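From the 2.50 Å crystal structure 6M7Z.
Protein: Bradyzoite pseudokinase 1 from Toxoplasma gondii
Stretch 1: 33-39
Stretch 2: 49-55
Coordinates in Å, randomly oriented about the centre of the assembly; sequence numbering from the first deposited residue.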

# COMPACT_ATOMS: atom_id res chain seq x y z
N PRO A 33 -16.59 -2.85 17.83
CA PRO A 33 -17.39 -3.74 16.99
C PRO A 33 -16.62 -4.64 16.01
O PRO A 33 -17.24 -5.48 15.38
CB PRO A 33 -18.28 -2.78 16.18
CG PRO A 33 -17.48 -1.49 16.11
CD PRO A 33 -16.66 -1.45 17.39
N ILE A 34 -15.27 -4.54 15.98
CA ILE A 34 -14.48 -5.33 15.06
C ILE A 34 -14.60 -6.83 15.40
O ILE A 34 -14.86 -7.63 14.52
CB ILE A 34 -13.02 -4.85 15.03
CG1 ILE A 34 -12.93 -3.46 14.39
CG2 ILE A 34 -12.14 -5.87 14.32
CD1 ILE A 34 -11.56 -2.78 14.49
N LEU A 35 -14.41 -7.21 16.68
CA LEU A 35 -14.56 -8.60 17.11
C LEU A 35 -15.97 -9.11 16.77
O LEU A 35 -16.11 -10.24 16.31
CB LEU A 35 -14.34 -8.73 18.62
CG LEU A 35 -12.98 -9.25 19.10
CD1 LEU A 35 -13.05 -9.56 20.58
CD2 LEU A 35 -12.54 -10.49 18.35
N LYS A 36 -16.99 -8.30 17.03
CA LYS A 36 -18.35 -8.73 16.76
C LYS A 36 -18.50 -9.07 15.27
O LYS A 36 -19.10 -10.09 14.93
CB LYS A 36 -19.40 -7.70 17.16
CG LYS A 36 -20.80 -8.31 17.18
CD LYS A 36 -21.95 -7.40 17.48
CE LYS A 36 -23.25 -8.18 17.46
NZ LYS A 36 -24.42 -7.32 17.74
N ARG A 37 -17.95 -8.22 14.40
CA ARG A 37 -18.06 -8.44 12.97
C ARG A 37 -17.34 -9.75 12.61
O ARG A 37 -17.84 -10.53 11.82
CB ARG A 37 -17.58 -7.21 12.20
CG ARG A 37 -17.48 -7.39 10.69
CD ARG A 37 -18.62 -6.91 9.80
NE ARG A 37 -18.26 -7.22 8.42
CZ ARG A 37 -17.41 -6.50 7.67
NH1 ARG A 37 -17.10 -5.26 8.03
NH2 ARG A 37 -16.86 -7.03 6.59
N LEU A 38 -16.18 -10.01 13.23
CA LEU A 38 -15.41 -11.21 12.92
C LEU A 38 -16.16 -12.47 13.37
O LEU A 38 -16.10 -13.47 12.69
CB LEU A 38 -14.03 -11.13 13.59
CG LEU A 38 -13.07 -10.12 12.95
CD1 LEU A 38 -11.76 -10.06 13.73
CD2 LEU A 38 -12.78 -10.43 11.49
N LEU A 39 -16.86 -12.42 14.50
CA LEU A 39 -17.59 -13.58 15.04
C LEU A 39 -18.88 -13.82 14.26
O LEU A 39 -19.37 -14.94 14.25
CB LEU A 39 -17.93 -13.35 16.51
CG LEU A 39 -16.77 -13.21 17.48
CD1 LEU A 39 -17.29 -12.74 18.85
CD2 LEU A 39 -16.01 -14.53 17.57
N SER A 49 -3.92 -11.41 6.33
CA SER A 49 -4.68 -10.50 7.17
C SER A 49 -6.12 -10.38 6.64
O SER A 49 -6.43 -10.67 5.49
CB SER A 49 -4.02 -9.15 7.25
OG SER A 49 -4.00 -8.49 5.99
N THR A 50 -7.01 -9.91 7.52
CA THR A 50 -8.38 -9.62 7.23
C THR A 50 -8.59 -8.12 7.45
O THR A 50 -8.05 -7.53 8.38
CB THR A 50 -9.25 -10.48 8.14
OG1 THR A 50 -8.78 -11.81 7.90
CG2 THR A 50 -10.74 -10.29 7.94
N THR A 51 -9.37 -7.52 6.55
CA THR A 51 -9.64 -6.10 6.58
C THR A 51 -11.08 -5.91 7.03
O THR A 51 -11.98 -6.58 6.51
CB THR A 51 -9.39 -5.45 5.22
OG1 THR A 51 -7.99 -5.53 4.99
CG2 THR A 51 -9.84 -4.01 5.14
N VAL A 52 -11.29 -5.01 8.00
CA VAL A 52 -12.61 -4.60 8.41
C VAL A 52 -12.72 -3.09 8.21
O VAL A 52 -11.94 -2.35 8.80
CB VAL A 52 -12.87 -4.98 9.88
CG1 VAL A 52 -14.28 -4.59 10.28
CG2 VAL A 52 -12.64 -6.45 10.14
N ASN A 53 -13.72 -2.64 7.44
CA ASN A 53 -13.95 -1.20 7.29
C ASN A 53 -14.80 -0.70 8.45
O ASN A 53 -15.74 -1.35 8.84
CB ASN A 53 -14.65 -0.84 5.99
CG ASN A 53 -13.84 -1.23 4.78
OD1 ASN A 53 -12.62 -1.43 4.83
ND2 ASN A 53 -14.52 -1.36 3.65
N VAL A 54 -14.43 0.48 8.99
CA VAL A 54 -15.26 1.17 9.96
C VAL A 54 -15.57 2.57 9.40
O VAL A 54 -14.81 3.51 9.60
CB VAL A 54 -14.59 1.23 11.34
CG1 VAL A 54 -15.53 1.81 12.39
CG2 VAL A 54 -14.09 -0.14 11.77
N ARG A 55 -16.71 2.67 8.70
CA ARG A 55 -17.09 3.87 7.95
C ARG A 55 -17.45 5.00 8.92
O ARG A 55 -17.30 6.17 8.59
CB ARG A 55 -18.25 3.55 7.00
CG ARG A 55 -17.85 2.70 5.81
CD ARG A 55 -18.85 2.65 4.68
NE ARG A 55 -18.35 1.82 3.60
CZ ARG A 55 -17.45 2.20 2.69
NH1 ARG A 55 -17.07 3.46 2.65
NH2 ARG A 55 -16.94 1.31 1.84
O HOH W 1 -15.48 -4.60 6.31

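The contact sets one face of a helix against one face of a strand, their axes 9.7 Å apart at closest approach and 124° between their N-to-C directions. Its first rule is alternation: along the strand, Thr 50, Val 52 and Val 54 point toward the helix, while Thr 51 and Asn 53 point away.

Apolar packing forms the middle. Val 52, the residue most covered here, touches two helix side chains one turn apart: its CG2 is 4.2 Å from Ile 34 CG2 and 4.2 Å from Leu 38 CD2. Ile 34 also reaches along the strand, CG1 to Val 54 CG2 at 4.4 Å, and Leu 38 does so the other way, CD2 to Thr 50 CG2 at 4.1 Å, so the threonine meets the leucine through its methyl. The helix keeps its own spacing with backbone bonds such as Leu 38 N to Ile 34 O, 3.0 Å.

No direct hydrogen bond crosses the contact; the polar link runs through water at its margin. Arg 37 extends alongside the valine, NH1 3.7 Å from Val 52 CG1, and NH1 donates to water 1 at 2.5 Å. The same water accepts from Asn 53 N at 2.9 Å, joining side chain to strand backbone.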